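Local coordinates for protein chorismate synthase (PDB 1Q1L) that probably catalyses, with reduced FMN as cofactor, the anti-1,4-elimination of phosphate from 5-enolpyruvylshikimate-3-phosphate to give chorismate, the last step of the shikimate pathway, at residues T13-G19 / E135-E141; D62-S68 / A81-R87; K162-F166 / E364-A368; S5-L9 / A372-E377. All blocks are in the same frame, centred on the assembly; numbering follows the deposited sequence.

Interaction 1. Residues T13-G19 / E135-E141; sequences TAGESHG and ERASARE
This is a polar loop-to-helix-end contact: strand 10-14 and the loop after it run across the last turn of helix 131-137 and the loop that follows. The two segments come closest at Glu-16 and Arg-136, with CA atoms 4.3 Å apart. Thr-13 and Ala-14 are extended; Gly-15, at phi/psi 124/144, takes a conformation in which a side chain would collide with the preceding carbonyl; Ser-17 then turns the chain. Helical angles end at Ala-137, leaving the Glu-135 carbonyl O to accept from Ser-17 N (2.5 Å) and Ser-17 OG (2.8 Å, chi1 p). The Glu-135 side chain, m at chi1 and chi2, folds back so that OE1 accepts from His-18 N at 2.7 Å, while His-18 ND1 donates a weak hydrogen bond to Glu-135 OE2 at 2.8 Å. Arg-136 (chi1 t, chi2 p) stretches along the strand end: NH1 donates to Gly-15 O at 3.2 Å and NH2 to Thr-13 OG1 at 3.1 Å, and NH2 also reaches Ile-246 O of the third subunit. Thr-13 OG1 (chi1 p) donates a hydrogen bond to Glu-141 OE2 at 2.7 Å. Arg-140 CG lies 3.6 Å from Ser-17 CA. Arg-136, Ala-137 and Ser-138 belong to the predicted FMN-binding site, so this network is consistent with a flavin-site wall built where subunits meet.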
loop_
_atom_site.group_PDB
_atom_site.type_symbol
_atom_site.label_atom_id
_atom_site.label_comp_id
_atom_site.label_asym_id
_atom_site.label_seq_id
_atom_site.Cartn_x
_atom_site.Cartn_y
_atom_site.Cartn_z
ATOM N N THR A 13 0.892 -11.905 9.813
ATOM C CA THR A 13 0.965 -12.906 10.871
ATOM C C THR A 13 -0.474 -13.254 11.217
ATOM O O THR A 13 -1.390 -12.480 10.925
ATOM C CB THR A 13 1.655 -12.376 12.149
ATOM O OG1 THR A 13 0.830 -11.376 12.759
ATOM C CG2 THR A 13 3.012 -11.783 11.821
ATOM N N ALA A 14 -0.669 -14.412 11.840
ATOM C CA ALA A 14 -2.001 -14.863 12.221
ATOM C C ALA A 14 -1.901 -15.915 13.311
ATOM O O ALA A 14 -0.831 -16.476 13.543
ATOM C CB ALA A 14 -2.724 -15.448 11.008
ATOM N N GLY A 15 -3.025 -16.182 13.970
ATOM C CA GLY A 15 -3.054 -17.179 15.022
ATOM C C GLY A 15 -3.569 -16.620 16.330
ATOM O O GLY A 15 -3.314 -15.455 16.647
ATOM N N GLU A 16 -4.309 -17.435 17.080
ATOM C CA GLU A 16 -4.829 -17.012 18.376
ATOM C C GLU A 16 -3.916 -17.614 19.443
ATOM O O GLU A 16 -3.230 -18.605 19.188
ATOM C CB GLU A 16 -6.262 -17.508 18.609
ATOM C CG GLU A 16 -7.044 -17.954 17.379
ATOM C CD GLU A 16 -7.117 -16.914 16.274
ATOM O OE1 GLU A 16 -7.305 -15.715 16.571
ATOM O OE2 GLU A 16 -7.004 -17.309 15.096
ATOM N N SER A 17 -3.908 -17.022 20.634
ATOM C CA SER A 17 -3.059 -17.510 21.715
ATOM C C SER A 17 -3.337 -18.970 22.068
ATOM O O SER A 17 -2.415 -19.726 22.375
ATOM C CB SER A 17 -3.219 -16.622 22.951
ATOM O OG SER A 17 -4.577 -16.278 23.165
ATOM N N HIS A 18 -4.603 -19.368 22.020
ATOM C CA HIS A 18 -4.964 -20.746 22.321
ATOM C C HIS A 18 -5.554 -21.425 21.096
ATOM O O HIS A 18 -6.723 -21.807 21.071
ATOM C CB HIS A 18 -5.947 -20.801 23.495
ATOM C CG HIS A 18 -5.371 -20.294 24.781
ATOM N ND1 HIS A 18 -5.358 -18.956 25.116
ATOM C CD2 HIS A 18 -4.732 -20.939 25.785
ATOM C CE1 HIS A 18 -4.736 -18.799 26.271
ATOM N NE2 HIS A 18 -4.346 -19.988 26.699
ATOM N N GLY A 19 -4.723 -21.560 20.072
ATOM C CA GLY A 19 -5.144 -22.198 18.844
ATOM C C GLY A 19 -4.041 -23.140 18.435
ATOM O O GLY A 19 -3.087 -23.333 19.184
ATOM N N GLU A 135 -7.655 -13.609 22.543
ATOM C CA GLU A 135 -6.938 -14.734 21.938
ATOM C C GLU A 135 -5.942 -14.241 20.891
ATOM O O GLU A 135 -4.784 -14.656 20.874
ATOM C CB GLU A 135 -7.923 -15.700 21.265
ATOM C CG GLU A 135 -8.637 -16.668 22.195
ATOM C CD GLU A 135 -7.741 -17.792 22.671
ATOM O OE1 GLU A 135 -7.112 -18.450 21.815
ATOM O OE2 GLU A 135 -7.674 -18.025 23.898
ATOM N N ARG A 136 -6.406 -13.350 20.020
ATOM C CA ARG A 136 -5.577 -12.795 18.955
ATOM C C ARG A 136 -4.769 -11.574 19.396
ATOM O O ARG A 136 -3.667 -11.335 18.896
ATOM C CB ARG A 136 -6.461 -12.420 17.757
ATOM C CG ARG A 136 -5.761 -11.589 16.687
ATOM C CD ARG A 136 -4.540 -12.307 16.138
ATOM N NE ARG A 136 -3.825 -11.500 15.151
ATOM C CZ ARG A 136 -2.656 -11.840 14.618
ATOM N NH1 ARG A 136 -2.066 -12.974 14.975
ATOM N NH2 ARG A 136 -2.072 -11.044 13.733
ATOM N N ALA A 137 -5.317 -10.810 20.336
ATOM C CA ALA A 137 -4.659 -9.604 20.830
ATOM C C ALA A 137 -3.451 -9.895 21.712
ATOM O O ALA A 137 -2.427 -9.216 21.618
ATOM C CB ALA A 137 -5.663 -8.741 21.599
ATOM N N SER A 138 -3.585 -10.904 22.567
ATOM C CA SER A 138 -2.524 -11.282 23.494
ATOM C C SER A 138 -1.111 -11.177 22.931
ATOM O O SER A 138 -0.883 -11.387 21.737
ATOM C CB SER A 138 -2.764 -12.701 24.011
ATOM O OG SER A 138 -3.858 -12.722 24.913
ATOM N N ALA A 139 -0.168 -10.850 23.815
ATOM C CA ALA A 139 1.236 -10.711 23.455
ATOM C C ALA A 139 1.758 -11.989 22.819
ATOM O O ALA A 139 2.931 -12.086 22.475
ATOM C CB ALA A 139 2.055 -10.369 24.690
ATOM N N ARG A 140 0.878 -12.975 22.680
ATOM C CA ARG A 140 1.237 -14.247 22.067
ATOM C C ARG A 140 1.640 -13.954 20.624
ATOM O O ARG A 140 2.545 -14.582 20.084
ATOM C CB ARG A 140 0.028 -15.183 22.072
ATOM C CG ARG A 140 0.325 -16.643 22.382
ATOM C CD ARG A 140 1.233 -17.325 21.372
ATOM N NE ARG A 140 2.589 -17.462 21.886
ATOM C CZ ARG A 140 3.404 -18.475 21.607
ATOM N NH1 ARG A 140 3.010 -19.461 20.813
ATOM N NH2 ARG A 140 4.623 -18.502 22.128
ATOM N N GLU A 141 0.955 -12.990 20.017
ATOM C CA GLU A 141 1.205 -12.597 18.633
ATOM C C GLU A 141 2.615 -12.058 18.420
ATOM O O GLU A 141 3.158 -12.179 17.322
ATOM C CB GLU A 141 0.177 -11.545 18.194
ATOM C CG GLU A 141 0.097 -11.282 16.684
ATOM C CD GLU A 141 1.159 -10.316 16.172
ATOM O OE1 GLU A 141 1.306 -9.220 16.759
ATOM O OE2 GLU A 141 1.836 -10.645 15.173
#

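Interaction 2. Residues D62-S68 / A81-R87; sequences DTAEILS and ALFIRNR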
loop_
_atom_site.group_PDB
_atom_site.type_symbol
_atom_site.label_atom_id
_atom_site.label_comp_id
_atom_site.label_asym_id
_atom_site.label_seq_id
_atom_site.Cartn_x
_atom_site.Cartn_y
_atom_site.Cartn_z
ATOM N N ASP A 62 9.426 -22.450 22.457
ATOM C CA ASP A 62 8.822 -22.077 21.184
ATOM C C ASP A 62 9.762 -22.425 20.048
ATOM O O ASP A 62 10.968 -22.177 20.125
ATOM C CB ASP A 62 8.524 -20.576 21.130
ATOM C CG ASP A 62 7.169 -20.228 21.704
ATOM O OD1 ASP A 62 6.173 -20.868 21.302
ATOM O OD2 ASP A 62 7.095 -19.309 22.546
ATOM N N THR A 63 9.207 -23.009 18.996
ATOM C CA THR A 63 9.993 -23.376 17.835
ATOM C C THR A 63 9.208 -23.050 16.580
ATOM O O THR A 63 7.979 -23.169 16.546
ATOM C CB THR A 63 10.340 -24.877 17.834
ATOM O OG1 THR A 63 9.157 -25.640 18.092
ATOM C CG2 THR A 63 11.387 -25.184 18.891
ATOM N N ALA A 64 9.922 -22.630 15.547
ATOM C CA ALA A 64 9.285 -22.295 14.291
ATOM C C ALA A 64 9.676 -23.313 13.237
ATOM O O ALA A 64 10.812 -23.783 13.203
ATOM C CB ALA A 64 9.704 -20.905 13.848
ATOM N N GLU A 65 8.720 -23.674 12.395
ATOM C CA GLU A 65 8.992 -24.602 11.317
ATOM C C GLU A 65 8.909 -23.791 10.039
ATOM O O GLU A 65 7.954 -23.050 9.839
ATOM C CB GLU A 65 7.958 -25.738 11.283
ATOM C CG GLU A 65 7.920 -26.465 9.938
ATOM C CD GLU A 65 7.138 -27.768 9.961
ATOM O OE1 GLU A 65 6.043 -27.817 10.563
ATOM O OE2 GLU A 65 7.618 -28.745 9.355
ATOM N N ILE A 66 9.921 -23.906 9.189
ATOM C CA ILE A 66 9.906 -23.181 7.928
ATOM C C ILE A 66 9.091 -24.014 6.948
ATOM O O ILE A 66 9.413 -25.174 6.695
ATOM C CB ILE A 66 11.328 -22.971 7.383
ATOM C CG1 ILE A 66 12.120 -22.069 8.338
ATOM C CG2 ILE A 66 11.265 -22.365 5.983
ATOM C CD1 ILE A 66 13.540 -21.757 7.876
ATOM N N LEU A 67 8.036 -23.418 6.404
ATOM C CA LEU A 67 7.156 -24.112 5.469
ATOM C C LEU A 67 7.468 -23.857 3.995
ATOM O O LEU A 67 6.963 -24.562 3.119
ATOM C CB LEU A 67 5.704 -23.714 5.739
ATOM C CG LEU A 67 5.166 -23.928 7.155
ATOM C CD1 LEU A 67 3.770 -23.328 7.249
ATOM C CD2 LEU A 67 5.142 -25.413 7.494
ATOM N N SER A 68 8.283 -22.848 3.716
ATOM C CA SER A 68 8.622 -22.526 2.340
ATOM C C SER A 68 9.636 -21.405 2.278
ATOM O O SER A 68 9.960 -20.797 3.296
ATOM C CB SER A 68 7.375 -22.081 1.575
ATOM O OG SER A 68 6.975 -20.780 1.980
ATOM N N ALA A 81 7.292 -18.801 4.688
ATOM C CA ALA A 81 6.182 -19.074 5.588
ATOM C C ALA A 81 6.687 -19.825 6.810
ATOM O O ALA A 81 7.463 -20.774 6.693
ATOM C CB ALA A 81 5.101 -19.894 4.867
ATOM N N LEU A 82 6.233 -19.394 7.982
ATOM C CA LEU A 82 6.646 -20.003 9.236
ATOM C C LEU A 82 5.426 -20.383 10.051
ATOM O O LEU A 82 4.384 -19.727 9.966
ATOM C CB LEU A 82 7.480 -19.009 10.052
ATOM C CG LEU A 82 8.618 -18.247 9.369
ATOM C CD1 LEU A 82 9.104 -17.137 10.294
ATOM C CD2 LEU A 82 9.758 -19.193 9.013
ATOM N N PHE A 83 5.551 -21.449 10.835
ATOM C CA PHE A 83 4.463 -21.864 11.706
ATOM C C PHE A 83 5.052 -22.135 13.084
ATOM O O PHE A 83 6.074 -22.800 13.204
ATOM C CB PHE A 83 3.769 -23.122 11.183
ATOM C CG PHE A 83 2.538 -23.493 11.967
ATOM C CD1 PHE A 83 1.449 -22.624 12.022
ATOM C CD2 PHE A 83 2.481 -24.688 12.683
ATOM C CE1 PHE A 83 0.321 -22.935 12.780
ATOM C CE2 PHE A 83 1.355 -25.010 13.446
ATOM C CZ PHE A 83 0.274 -24.130 13.496
ATOM N N ILE A 84 4.416 -21.594 14.117
ATOM C CA ILE A 84 4.871 -21.786 15.488
ATOM C C ILE A 84 3.760 -22.484 16.263
ATOM O O ILE A 84 2.736 -21.873 16.570
ATOM C CB ILE A 84 5.165 -20.441 16.194
ATOM C CG1 ILE A 84 6.269 -19.683 15.456
ATOM C CG2 ILE A 84 5.579 -20.695 17.640
ATOM C CD1 ILE A 84 6.449 -18.255 15.942
ATOM N N ARG A 85 3.956 -23.759 16.575
ATOM C CA ARG A 85 2.945 -24.499 17.316
ATOM C C ARG A 85 2.804 -23.957 18.732
ATOM O O ARG A 85 3.790 -23.563 19.354
ATOM C CB ARG A 85 3.299 -25.988 17.366
ATOM C CG ARG A 85 3.207 -26.688 16.019
ATOM C CD ARG A 85 3.295 -28.202 16.166
ATOM N NE ARG A 85 3.156 -28.888 14.882
ATOM C CZ ARG A 85 3.145 -30.210 14.736
ATOM N NH1 ARG A 85 3.263 -31.000 15.795
ATOM N NH2 ARG A 85 3.019 -30.744 13.527
ATOM N N ASN A 86 1.573 -23.921 19.231
ATOM C CA ASN A 86 1.325 -23.438 20.582
ATOM C C ASN A 86 1.561 -24.558 21.593
ATOM O O ASN A 86 1.759 -24.303 22.781
ATOM C CB ASN A 86 -0.099 -22.889 20.706
ATOM C CG ASN A 86 -0.256 -21.523 20.052
ATOM O OD1 ASN A 86 0.524 -20.604 20.312
ATOM N ND2 ASN A 86 -1.269 -21.383 19.204
ATOM N N ARG A 87 1.548 -25.797 21.102
ATOM C CA ARG A 87 1.784 -26.983 21.925
ATOM C C ARG A 87 0.761 -27.197 23.035
ATOM O O ARG A 87 0.263 -28.307 23.221
ATOM C CB ARG A 87 3.192 -26.925 22.516
ATOM C CG ARG A 87 4.276 -26.861 21.457
ATOM C CD ARG A 87 5.665 -26.883 22.061
ATOM N NE ARG A 87 6.698 -26.856 21.028
ATOM C CZ ARG A 87 6.826 -27.773 20.072
ATOM N NH1 ARG A 87 5.985 -28.796 20.013
ATOM N NH2 ARG A 87 7.796 -27.665 19.175
HETATM O O HOH W 1 4.801 -23.522 22.611
#
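Strands 64-68 and 80-85 form an antiparallel pair at the edge of the sheet that also holds strands 21-27 and 10-14. Glu-65 and Phe-83 make the hydrogen-bonded pair (Glu-65 N to Phe-83 O 2.9 Å, Phe-83 N to Glu-65 O 3.1 Å), and Leu-67 N adds a 2.7 Å bond to Ala-81 O. Ala-64, Ile-66, Leu-82 and Ile-84 share one face. There Ile-66 and Leu-82, both m,t, bring CG1 and CD2 to 3.8 Å, and helices 37-48 and 142-157 pack against this face. Phe-83, chi1 t, swings its ring away from strand 64-68, yet its CB still meets Leu-67 CD1 at 3.9 Å; Leu-67 of the second subunit packs on Phe-83. Glu-65, extended at t,t, sends OE2 to a salt bridge with Lys-20 of that same subunit. Past the strands, the Asp-62 carboxylate pairs with Arg-140. The poorly ordered Arg-87 reaches back so that its NH2 donates to Thr-63 OG1 at 2.7 Å.

Interaction 3. Residues K162-F166 / E364-A368; sequences KIGSF and EAMLA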
loop_
_atom_site.group_PDB
_atom_site.type_symbol
_atom_site.label_atom_id
_atom_site.label_comp_id
_atom_site.label_asym_id
_atom_site.label_seq_id
_atom_site.Cartn_x
_atom_site.Cartn_y
_atom_site.Cartn_z
ATOM N N LYS A 162 24.233 -4.724 13.290
ATOM C CA LYS A 162 23.862 -5.476 14.567
ATOM C C LYS A 162 22.687 -4.716 15.408
ATOM O O LYS A 162 22.718 -3.420 15.609
ATOM C CB LYS A 162 25.252 -5.704 15.547
ATOM C CG LYS A 162 26.662 -6.501 14.684
ATOM C CD LYS A 162 28.194 -6.502 15.713
ATOM C CE LYS A 162 29.670 -7.048 14.748
ATOM N NZ LYS A 162 29.921 -6.119 13.329
ATOM N N ILE A 163 21.719 -5.495 15.871
ATOM C CA ILE A 163 20.624 -4.954 16.636
ATOM C C ILE A 163 20.670 -5.589 18.017
ATOM O O ILE A 163 20.951 -6.778 18.152
ATOM C CB ILE A 163 19.286 -5.229 15.922
ATOM C CG1 ILE A 163 19.234 -4.369 14.647
ATOM C CG2 ILE A 163 18.133 -4.960 16.850
ATOM C CD1 ILE A 163 17.928 -4.389 13.918
ATOM N N GLY A 164 20.430 -4.783 19.044
ATOM C CA GLY A 164 20.454 -5.300 20.395
ATOM C C GLY A 164 19.635 -4.405 21.281
ATOM O O GLY A 164 19.097 -3.401 20.809
ATOM N N SER A 165 19.550 -4.752 22.564
ATOM C CA SER A 165 18.777 -3.963 23.509
ATOM C C SER A 165 19.079 -4.365 24.949
ATOM O O SER A 165 19.867 -5.273 25.212
ATOM C CB SER A 165 17.282 -4.150 23.249
ATOM O OG SER A 165 16.886 -5.481 23.532
ATOM N N PHE A 166 18.437 -3.674 25.880
ATOM C CA PHE A 166 18.613 -3.955 27.300
ATOM C C PHE A 166 17.631 -3.120 28.095
ATOM O O PHE A 166 17.255 -2.028 27.674
ATOM C CB PHE A 166 20.058 -3.657 27.731
ATOM C CG PHE A 166 20.572 -2.332 27.258
ATOM C CD1 PHE A 166 20.221 -1.158 27.914
ATOM C CD2 PHE A 166 21.378 -2.254 26.129
ATOM C CE1 PHE A 166 20.666 0.077 27.444
ATOM C CE2 PHE A 166 21.825 -1.026 25.652
ATOM C CZ PHE A 166 21.469 0.138 26.311
ATOM N N GLU A 364 13.587 -5.427 19.475
ATOM C CA GLU A 364 14.705 -5.682 18.583
ATOM C C GLU A 364 14.158 -6.186 17.251
ATOM O O GLU A 364 14.621 -5.794 16.186
ATOM C CB GLU A 364 15.630 -6.746 19.172
ATOM C CG GLU A 364 16.381 -6.343 20.424
ATOM C CD GLU A 364 17.167 -7.509 21.010
ATOM O OE1 GLU A 364 17.417 -8.489 20.268
ATOM O OE2 GLU A 364 17.537 -7.439 22.205
ATOM N N ALA A 365 13.171 -7.069 17.330
ATOM C CA ALA A 365 12.546 -7.631 16.136
ATOM C C ALA A 365 11.910 -6.538 15.275
ATOM O O ALA A 365 12.076 -6.526 14.059
ATOM C CB ALA A 365 11.494 -8.652 16.546
HETATM N N MSE A 366 11.178 -5.627 15.908
HETATM C CA MSE A 366 10.515 -4.544 15.178
HETATM C C MSE A 366 11.519 -3.611 14.504
HETATM O O MSE A 366 11.327 -3.194 13.356
HETATM C CB MSE A 366 9.600 -3.752 16.118
HETATM C CG MSE A 366 8.441 -4.570 16.684
HETATM SE SE MSE A 366 7.469 -5.578 15.321
HETATM C CE MSE A 366 6.864 -4.097 14.243
ATOM N N LEU A 367 12.595 -3.289 15.213
ATOM C CA LEU A 367 13.626 -2.428 14.661
ATOM C C LEU A 367 14.324 -3.104 13.480
ATOM O O LEU A 367 14.665 -2.447 12.504
ATOM C CB LEU A 367 14.665 -2.071 15.727
ATOM C CG LEU A 367 15.781 -1.167 15.189
ATOM C CD1 LEU A 367 15.161 0.129 14.647
ATOM C CD2 LEU A 367 16.792 -0.852 16.301
ATOM N N ALA A 368 14.545 -4.413 13.575
ATOM C CA ALA A 368 15.201 -5.142 12.498
ATOM C C ALA A 368 14.319 -5.160 11.243
ATOM O O ALA A 368 14.818 -5.106 10.119
ATOM C CB ALA A 368 15.515 -6.574 12.947
#
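Strand 162-166 is fully extended and helix 364-368 runs nearly against it, at 151° between their directions and with axes 8.3 Å apart at closest approach. This is helix-on-sheet packing, part of the beta-alpha-beta sandwich of chorismate synthase: long helix 356-379 lies on the sheet that contains strand 162-170. The backbones are closest at Gly-164 and Glu-364, with CA atoms 6.0 Å apart. Alternation along the strand turns Ile-163 and Ser-165 to the helix and Phe-166 to the other face, where its ring meets Tyr-193 edge-to-face. Ile-163, in the m,t rotamer, lies against one turn of helix, its CG2 3.9 Å from Glu-364 CB and its CD1 4.1 Å from Leu-367 CG. Leu-367 also touches Val-233 and Ala-235 on the neighbouring strand. Glu-364 brings a carboxylate into this buried layer, and its charge is met by salt bridges from OE1 to Lys-153 and Arg-46. Its other oxygen, OE2, accepts a very short 2.5 Å hydrogen bond from Ser-165 OG, whose position is less certain.

Interaction 4. Residues S5-L9 / A372-E377; sequences SLRYL and ADALLE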
loop_
_atom_site.group_PDB
_atom_site.type_symbol
_atom_site.label_atom_id
_atom_site.label_comp_id
_atom_site.label_asym_id
_atom_site.label_seq_id
_atom_site.Cartn_x
_atom_site.Cartn_y
_atom_site.Cartn_z
ATOM N N SER A 5 3.218 0.785 7.839
ATOM C CA SER A 5 3.306 0.137 6.500
ATOM C C SER A 5 4.727 0.186 5.945
ATOM O O SER A 5 5.337 1.251 5.856
ATOM C CB SER A 5 2.345 0.818 5.524
ATOM O OG SER A 5 2.343 0.167 4.264
ATOM N N LEU A 6 5.246 -0.979 5.569
ATOM C CA LEU A 6 6.591 -1.099 5.017
ATOM C C LEU A 6 6.629 -0.651 3.558
ATOM O O LEU A 6 5.608 -0.665 2.873
ATOM C CB LEU A 6 7.066 -2.550 5.137
ATOM C CG LEU A 6 7.588 -3.001 6.505
ATOM C CD1 LEU A 6 6.826 -2.327 7.630
ATOM C CD2 LEU A 6 7.474 -4.512 6.601
ATOM N N ARG A 7 7.810 -0.258 3.088
ATOM C CA ARG A 7 7.970 0.204 1.713
ATOM C C ARG A 7 8.398 -0.910 0.755
ATOM O O ARG A 7 7.988 -0.928 -0.406
ATOM C CB ARG A 7 9.016 1.327 1.643
ATOM C CG ARG A 7 8.839 2.483 2.627
ATOM C CD ARG A 7 7.700 3.419 2.255
ATOM N NE ARG A 7 6.402 2.925 2.707
ATOM C CZ ARG A 7 5.258 3.583 2.552
ATOM N NH1 ARG A 7 5.248 4.768 1.953
ATOM N NH2 ARG A 7 4.124 3.058 2.999
ATOM N N TYR A 8 9.221 -1.834 1.244
ATOM C CA TYR A 8 9.734 -2.921 0.417
ATOM C C TYR A 8 9.288 -4.320 0.846
ATOM O O TYR A 8 8.761 -5.083 0.033
ATOM C CB TYR A 8 11.261 -2.864 0.404
ATOM C CG TYR A 8 11.903 -3.764 -0.623
ATOM C CD1 TYR A 8 12.178 -3.298 -1.910
ATOM C CD2 TYR A 8 12.246 -5.079 -0.308
ATOM C CE1 TYR A 8 12.782 -4.121 -2.859
ATOM C CE2 TYR A 8 12.848 -5.911 -1.246
ATOM C CZ TYR A 8 13.117 -5.427 -2.518
ATOM O OH TYR A 8 13.730 -6.247 -3.438
ATOM N N LEU A 9 9.525 -4.665 2.109
ATOM C CA LEU A 9 9.141 -5.974 2.622
ATOM C C LEU A 9 7.645 -6.014 2.867
ATOM O O LEU A 9 6.994 -4.972 2.958
ATOM C CB LEU A 9 9.857 -6.278 3.938
ATOM C CG LEU A 9 11.372 -6.462 3.919
ATOM C CD1 LEU A 9 11.853 -6.615 5.349
ATOM C CD2 LEU A 9 11.748 -7.673 3.070
ATOM N N ALA A 372 15.574 -3.440 7.887
ATOM C CA ALA A 372 15.756 -4.325 6.739
ATOM C C ALA A 372 14.924 -3.765 5.593
ATOM O O ALA A 372 15.369 -3.721 4.444
ATOM C CB ALA A 372 15.299 -5.754 7.079
ATOM N N ASP A 373 13.710 -3.337 5.918
ATOM C CA ASP A 373 12.809 -2.756 4.931
ATOM C C ASP A 373 13.437 -1.502 4.304
ATOM O O ASP A 373 13.487 -1.358 3.076
ATOM C CB ASP A 373 11.485 -2.387 5.600
ATOM C CG ASP A 373 10.476 -1.821 4.619
ATOM O OD1 ASP A 373 10.135 -2.537 3.656
ATOM O OD2 ASP A 373 10.029 -0.667 4.809
ATOM N N ALA A 374 13.921 -0.605 5.157
ATOM C CA ALA A 374 14.535 0.642 4.703
ATOM C C ALA A 374 15.824 0.409 3.919
ATOM O O ALA A 374 16.160 1.187 3.034
ATOM C CB ALA A 374 14.820 1.546 5.898
ATOM N N LEU A 375 16.555 -0.650 4.253
ATOM C CA LEU A 375 17.790 -0.931 3.547
ATOM C C LEU A 375 17.454 -1.453 2.150
ATOM O O LEU A 375 18.056 -1.036 1.164
ATOM C CB LEU A 375 18.630 -1.950 4.317
ATOM C CG LEU A 375 20.036 -2.183 3.754
ATOM C CD1 LEU A 375 20.783 -0.863 3.651
ATOM C CD2 LEU A 375 20.791 -3.159 4.645
ATOM N N LEU A 376 16.475 -2.348 2.064
ATOM C CA LEU A 376 16.073 -2.895 0.773
ATOM C C LEU A 376 15.465 -1.812 -0.112
ATOM O O LEU A 376 15.617 -1.849 -1.331
ATOM C CB LEU A 376 15.081 -4.041 0.975
ATOM C CG LEU A 376 15.727 -5.340 1.465
ATOM C CD1 LEU A 376 14.653 -6.312 1.948
ATOM C CD2 LEU A 376 16.553 -5.950 0.328
ATOM N N GLU A 377 14.792 -0.845 0.508
ATOM C CA GLU A 377 14.173 0.275 -0.202
ATOM C C GLU A 377 15.250 1.106 -0.897
ATOM O O GLU A 377 15.068 1.582 -2.018
ATOM C CB GLU A 377 13.414 1.164 0.794
ATOM C CG GLU A 377 12.782 2.408 0.201
ATOM C CD GLU A 377 12.213 3.346 1.263
ATOM O OE1 GLU A 377 11.475 4.286 0.896
ATOM O OE2 GLU A 377 12.505 3.153 2.467
#
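Three consecutive backbone amides of the N-terminal segment, those of Arg-7, Tyr-8 and Leu-9, converge on a single carboxylate, that of Asp-373. OD2 accepts from Arg-7 N at 2.8 Å, while OD1 takes both Tyr-8 N and Leu-9 N at 2.7 Å each. Asp-373 can reach them because chi1 is t, which carries the carboxylate out from the helix into the bend of the chain; negative psi at Arg-7 and Tyr-8 curls the chain so that the NH groups of Arg-7, Tyr-8 and Leu-9 all face the carboxylate. A long, weak ion pair with Arg-255 also touches OD2. The contact thus pins the loop just before strand 10-14 to the C-terminal part of helix 356-379, in the helical layer of the beta-alpha-beta sandwich, where Leu-9 and Ala-372 both pack on Cys-152 of helix 142-157. The Tyr-8 ring lies on Leu-376 in a CH-pi contact, with Leu-376 CB 3.7 Å from the ring centroid, and the Tyr-8 OH is hydrogen-bonded to Gly-381 O. Leu-9 CD2 approaches Leu-376 CD1 at 3.4 Å. Glu-377 OE1 lies 3.6 Å from Arg-7 CG; its carboxylate makes salt bridges from OE2 to Arg-255 and from OE1 to Arg-250.

Interactions 1 and 2 are directly joined, with centres 14 Å apart: Arg-140 NH2 makes a 2.6 Å salt bridge to Asp-62 OD2, and Asn-86 ND2 lies 2.7 Å from Gly-19 O, probably as a hydrogen bond. Both touch the second subunit. Interaction 1 holds three residues of the predicted FMN site, and its Arg-140 side chain comes within about 3 Å of that of Arg-47, predicted to bind NADP(+). Interactions 3 and 4, with centres 16 Å apart, share helix 356-379. Interaction 4 joins the N-terminal segment to the C-terminal part of that helix, and the other three are nested within the loop it closes; it lies away from the predicted sites, its centre 25 Å from that of interaction 1.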